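Local coordinates for erythrocyte membrane protein 1 (Plasmodium falciparum, PDB 6S8T) that probably binds the host receptor ICAM-1 through this DBLbeta domain, one piece of a large surface adhesin that lets infected erythrocytes attach to host cells, at residues Q293-R296 with W297-E300; Q357-K360 with I361-K364. All coordinates share one frame; numbering follows the deposited sequence.

Contact 1 (Q293-R296 with W297-E300)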
loop_
_atom_site.group_PDB
_atom_site.type_symbol
_atom_site.label_atom_id
_atom_site.label_comp_id
_atom_site.label_asym_id
_atom_site.label_seq_id
_atom_site.Cartn_x
_atom_site.Cartn_y
_atom_site.Cartn_z
ATOM N N GLN A 293 -7.174 0.311 -2.216
ATOM C CA GLN A 293 -6.019 -0.317 -1.574
ATOM C C GLN A 293 -5.611 -1.614 -2.269
ATOM O O GLN A 293 -4.416 -1.920 -2.355
ATOM C CB GLN A 293 -6.324 -0.566 -0.093
ATOM C CG GLN A 293 -5.171 -1.181 0.710
ATOM C CD GLN A 293 -5.479 -1.265 2.195
ATOM O OE1 GLN A 293 -6.281 -2.092 2.630
ATOM N NE2 GLN A 293 -4.848 -0.401 2.981
ATOM N N ARG A 294 -6.576 -2.386 -2.775
ATOM C CA ARG A 294 -6.234 -3.638 -3.445
ATOM C C ARG A 294 -5.387 -3.395 -4.689
ATOM O O ARG A 294 -4.573 -4.246 -5.064
ATOM C CB ARG A 294 -7.504 -4.415 -3.807
ATOM C CG ARG A 294 -7.250 -5.836 -4.303
ATOM C CD ARG A 294 -8.542 -6.551 -4.690
ATOM N NE ARG A 294 -9.471 -6.682 -3.570
ATOM C CZ ARG A 294 -9.459 -7.685 -2.697
ATOM N NH1 ARG A 294 -8.557 -8.653 -2.805
ATOM N NH2 ARG A 294 -10.348 -7.717 -1.711
ATOM N N LEU A 295 -5.550 -2.242 -5.338
ATOM C CA LEU A 295 -4.722 -1.934 -6.499
ATOM C C LEU A 295 -3.358 -1.389 -6.092
ATOM O O LEU A 295 -2.362 -1.657 -6.774
ATOM C CB LEU A 295 -5.436 -0.941 -7.419
ATOM C CG LEU A 295 -6.746 -1.449 -8.052
ATOM C CD1 LEU A 295 -7.478 -0.323 -8.766
ATOM C CD2 LEU A 295 -6.479 -2.602 -9.007
ATOM N N ARG A 296 -3.288 -0.628 -4.993
ATOM C CA ARG A 296 -1.995 -0.138 -4.520
ATOM C C ARG A 296 -1.088 -1.297 -4.130
ATOM O O ARG A 296 0.080 -1.351 -4.531
ATOM C CB ARG A 296 -2.181 0.822 -3.341
ATOM C CG ARG A 296 -3.111 2.000 -3.628
ATOM C CD ARG A 296 -3.014 3.088 -2.552
ATOM N NE ARG A 296 -3.078 2.567 -1.187
ATOM C CZ ARG A 296 -4.166 2.573 -0.421
ATOM N NH1 ARG A 296 -4.111 2.077 0.810
ATOM N NH2 ARG A 296 -5.310 3.072 -0.880
ATOM N N TRP A 297 -1.626 -2.255 -3.372
ATOM C CA TRP A 297 -0.826 -3.393 -2.929
ATOM C C TRP A 297 -0.361 -4.254 -4.100
ATOM O O TRP A 297 0.742 -4.810 -4.055
ATOM C CB TRP A 297 -1.624 -4.227 -1.924
ATOM C CG TRP A 297 -1.821 -3.552 -0.590
ATOM C CD1 TRP A 297 -1.370 -2.314 -0.218
ATOM C CD2 TRP A 297 -2.505 -4.087 0.548
ATOM N NE1 TRP A 297 -1.737 -2.048 1.080
ATOM C CE2 TRP A 297 -2.436 -3.120 1.571
ATOM C CE3 TRP A 297 -3.178 -5.288 0.797
ATOM C CZ2 TRP A 297 -3.009 -3.320 2.825
ATOM C CZ3 TRP A 297 -3.747 -5.486 2.041
ATOM C CH2 TRP A 297 -3.658 -4.507 3.041
ATOM N N MET A 298 -1.180 -4.370 -5.154
ATOM C CA MET A 298 -0.770 -5.120 -6.340
ATOM C C MET A 298 0.420 -4.463 -7.029
ATOM O O MET A 298 1.372 -5.149 -7.422
ATOM C CB MET A 298 -1.950 -5.255 -7.312
ATOM C CG MET A 298 -1.607 -5.923 -8.645
ATOM S SD MET A 298 -2.992 -6.037 -9.811
ATOM C CE MET A 298 -3.079 -4.359 -10.434
ATOM N N VAL A 299 0.379 -3.137 -7.201
ATOM C CA VAL A 299 1.517 -2.425 -7.779
ATOM C C VAL A 299 2.754 -2.595 -6.901
ATOM O O VAL A 299 3.872 -2.761 -7.401
ATOM C CB VAL A 299 1.175 -0.936 -7.987
ATOM C CG1 VAL A 299 2.396 -0.164 -8.487
ATOM C CG2 VAL A 299 0.003 -0.774 -8.950
ATOM N N GLU A 300 2.573 -2.558 -5.577
ATOM C CA GLU A 300 3.695 -2.771 -4.665
ATOM C C GLU A 300 4.176 -4.217 -4.704
ATOM O O GLU A 300 5.373 -4.474 -4.535
ATOM C CB GLU A 300 3.297 -2.362 -3.240
ATOM C CG GLU A 300 4.434 -2.352 -2.203
ATOM C CD GLU A 300 4.005 -1.748 -0.866
ATOM O OE1 GLU A 300 2.814 -1.401 -0.722
ATOM O OE2 GLU A 300 4.857 -1.607 0.044
#
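The amide of Gln293 lies stacked on the indole of Trp297, one helical turn further on, with the two planes only 20° apart but the amide displaced toward the rim of the six-membered ring. CD of Gln293 comes 3.3 Å from CZ2 of Trp297, over that rim, while CG makes a CH-pi contact 3.7 Å from the centroid of the five-membered ring. The glutamine reaches this place because its CG is anti to the backbone N (chi1 -178°) and the chain then runs on extended. Its rotation is fixed by polar partners beyond the helix, among them the backbone N of Leu198, which donates to OE1, and Asp197, which accepts from NE2. Apolar contact is slighter on another side of the helix, where Leu295 and Met298 lie side by side, CD2 of the leucine 4.1 Å from CE of the methionine.

This is the first part of helix 293-319, which belongs to the largely helical Duffy-binding-like fold and here runs past helix 172-194. Backbone bonds from i+4 to i hold the turn, Trp297 N donating to Gln293 O at 3.0 Å; the one from Met298 N to Arg294 O is weak. CA of Gln293 sits over one face of the Arg296 guanidinium, 3.5 Å above its plane and offset toward the rim.

Asp188 OD1 takes three donors: Trp297 NE1, Gln293 NE2 and, in a salt bridge, Arg296 NH1. Arg296 also pairs with Asp191 and donates from NH2 to Ile291 O, while Glu300 forms a salt bridge with Arg114 and Arg294 one with Asp387.

Contact 2 (Q357-K360 with I361-K364)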
loop_
_atom_site.group_PDB
_atom_site.type_symbol
_atom_site.label_atom_id
_atom_site.label_comp_id
_atom_site.label_asym_id
_atom_site.label_seq_id
_atom_site.Cartn_x
_atom_site.Cartn_y
_atom_site.Cartn_z
ATOM N N GLN A 357 1.060 -16.654 -6.184
ATOM C CA GLN A 357 0.372 -15.486 -5.643
ATOM C C GLN A 357 -0.198 -14.617 -6.760
ATOM O O GLN A 357 -1.328 -14.123 -6.655
ATOM C CB GLN A 357 1.323 -14.680 -4.752
ATOM C CG GLN A 357 1.923 -15.487 -3.592
ATOM C CD GLN A 357 2.682 -14.630 -2.583
ATOM O OE1 GLN A 357 3.200 -13.562 -2.913
ATOM N NE2 GLN A 357 2.744 -15.099 -1.341
ATOM N N TRP A 358 0.560 -14.437 -7.847
ATOM C CA TRP A 358 0.102 -13.587 -8.945
ATOM C C TRP A 358 -1.136 -14.156 -9.628
ATOM O O TRP A 358 -2.005 -13.391 -10.063
ATOM C CB TRP A 358 1.234 -13.388 -9.955
ATOM C CG TRP A 358 0.820 -12.695 -11.229
ATOM C CD1 TRP A 358 0.650 -13.273 -12.456
ATOM C CD2 TRP A 358 0.528 -11.301 -11.399
ATOM N NE1 TRP A 358 0.272 -12.326 -13.377
ATOM C CE2 TRP A 358 0.188 -11.108 -12.755
ATOM C CE3 TRP A 358 0.519 -10.199 -10.540
ATOM C CZ2 TRP A 358 -0.154 -9.857 -13.269
ATOM C CZ3 TRP A 358 0.180 -8.957 -11.054
ATOM C CH2 TRP A 358 -0.150 -8.797 -12.403
ATOM N N ASN A 359 -1.247 -15.484 -9.722
ATOM C CA ASN A 359 -2.409 -16.085 -10.369
ATOM C C ASN A 359 -3.691 -15.800 -9.594
ATOM O O ASN A 359 -4.754 -15.601 -10.194
ATOM C CB ASN A 359 -2.202 -17.590 -10.534
ATOM C CG ASN A 359 -1.305 -17.928 -11.708
ATOM O OD1 ASN A 359 -1.231 -17.180 -12.685
ATOM N ND2 ASN A 359 -0.618 -19.062 -11.623
ATOM N N LYS A 360 -3.618 -15.782 -8.261
ATOM C CA LYS A 360 -4.796 -15.426 -7.480
ATOM C C LYS A 360 -5.093 -13.935 -7.573
ATOM O O LYS A 360 -6.264 -13.537 -7.599
ATOM C CB LYS A 360 -4.615 -15.845 -6.021
ATOM C CG LYS A 360 -4.545 -17.345 -5.811
ATOM C CD LYS A 360 -4.472 -17.684 -4.332
ATOM C CE LYS A 360 -4.402 -19.184 -4.115
ATOM N NZ LYS A 360 -4.263 -19.531 -2.672
ATOM N N ILE A 361 -4.051 -13.100 -7.632
ATOM C CA ILE A 361 -4.248 -11.655 -7.704
ATOM C C ILE A 361 -4.899 -11.267 -9.028
ATOM O O ILE A 361 -5.867 -10.498 -9.059
ATOM C CB ILE A 361 -2.910 -10.919 -7.503
ATOM C CG1 ILE A 361 -2.407 -11.104 -6.071
ATOM C CG2 ILE A 361 -3.047 -9.441 -7.850
ATOM C CD1 ILE A 361 -1.068 -10.440 -5.808
ATOM N N LYS A 362 -4.383 -11.800 -10.141
ATOM C CA LYS A 362 -4.891 -11.395 -11.447
ATOM C C LYS A 362 -6.286 -11.949 -11.708
ATOM O O LYS A 362 -7.065 -11.334 -12.445
ATOM C CB LYS A 362 -3.928 -11.827 -12.553
ATOM C CG LYS A 362 -3.943 -13.311 -12.874
ATOM C CD LYS A 362 -3.147 -13.600 -14.138
ATOM C CE LYS A 362 -3.001 -15.093 -14.375
ATOM N NZ LYS A 362 -4.315 -15.790 -14.386
ATOM N N ASP A 363 -6.621 -13.100 -11.118
ATOM C CA ASP A 363 -7.971 -13.631 -11.260
ATOM C C ASP A 363 -8.983 -12.763 -10.525
ATOM O O ASP A 363 -10.082 -12.515 -11.035
ATOM C CB ASP A 363 -8.031 -15.073 -10.753
ATOM C CG ASP A 363 -7.386 -16.055 -11.713
ATOM O OD1 ASP A 363 -6.964 -15.628 -12.809
ATOM O OD2 ASP A 363 -7.299 -17.252 -11.370
ATOM N N LYS A 364 -8.633 -12.289 -9.326
ATOM C CA LYS A 364 -9.544 -11.412 -8.598
ATOM C C LYS A 364 -9.701 -10.074 -9.311
ATOM O O LYS A 364 -10.812 -9.532 -9.381
ATOM C CB LYS A 364 -9.057 -11.210 -7.163
ATOM C CG LYS A 364 -10.072 -10.523 -6.260
ATOM C CD LYS A 364 -11.399 -11.270 -6.272
ATOM C CE LYS A 364 -12.446 -10.562 -5.431
ATOM N NZ LYS A 364 -12.025 -10.461 -4.008
#
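Ile361 lies against the preceding turn of its helix, its CG1 packed 3.3 Å from the carbonyl O of Gln357. That same oxygen accepts the N-H of Ile361 at 3.1 Å. Beyond the turn, the isoleucine packs on Met298 and Trp301 of helix 293-319 and on Tyr110.

Lys362 packs along Trp358 and Asn359. Its first torsion (chi1 75°) puts CG between the backbone N and the carbonyl carbon, back over the previous turn and 3.4 Å from Trp358 O. CB stands over one face of the indole, offset toward the rim, and CD comes 3.7 Å from Trp358 NE1 as the chain crosses the indole at about a right angle. Further out the lysine runs alongside Asn359, bringing CE 3.2 Å from Asn359 OD1. A bend at chi4 (54°) then carries NZ to Asp363, where it forms a salt bridge of 3.1 Å with OD1, on the syn side but 33° out of the carboxylate plane.

Trp358 is the buried member of the group. Phe436 meets its ring edge-to-face, Phe455 also reaches it, and helix 417-424 packs on it through Ala417, Ala418 and Ile421. Lys364 forms a salt bridge with Asp385. Such a division, with Trp358 and Ile361 against neighbouring elements and Lys360 and Asp363 exposed, is characteristic of an amphipathic helix; this one, 335-372, is a long helix of the DBL domain, and the segment falls in a predicted coiled-coil region.

Overall arrangement
Contact 1 is buried, about 6 Å from the centre of the chain to its own centre, whereas contact 2 is a surface contact about 17 Å out. Each lies within one helix, and helices 293-319 and 335-372 follow each other in the chain and pack together, so that the contact centres are 12 Å apart. Met298 joins them, its CG 3.9 Å from Ile361 CG2 and also near Trp358. Arg294 and Lys364 bring like charges close, but each has its own acid, Asp387 and Asp385. Inside, most polar side chains are paired with residues of other elements, several of them aspartates; nearer the surface some still reach other elements, but one lysine-aspartate pair forms between adjacent residues of the helix.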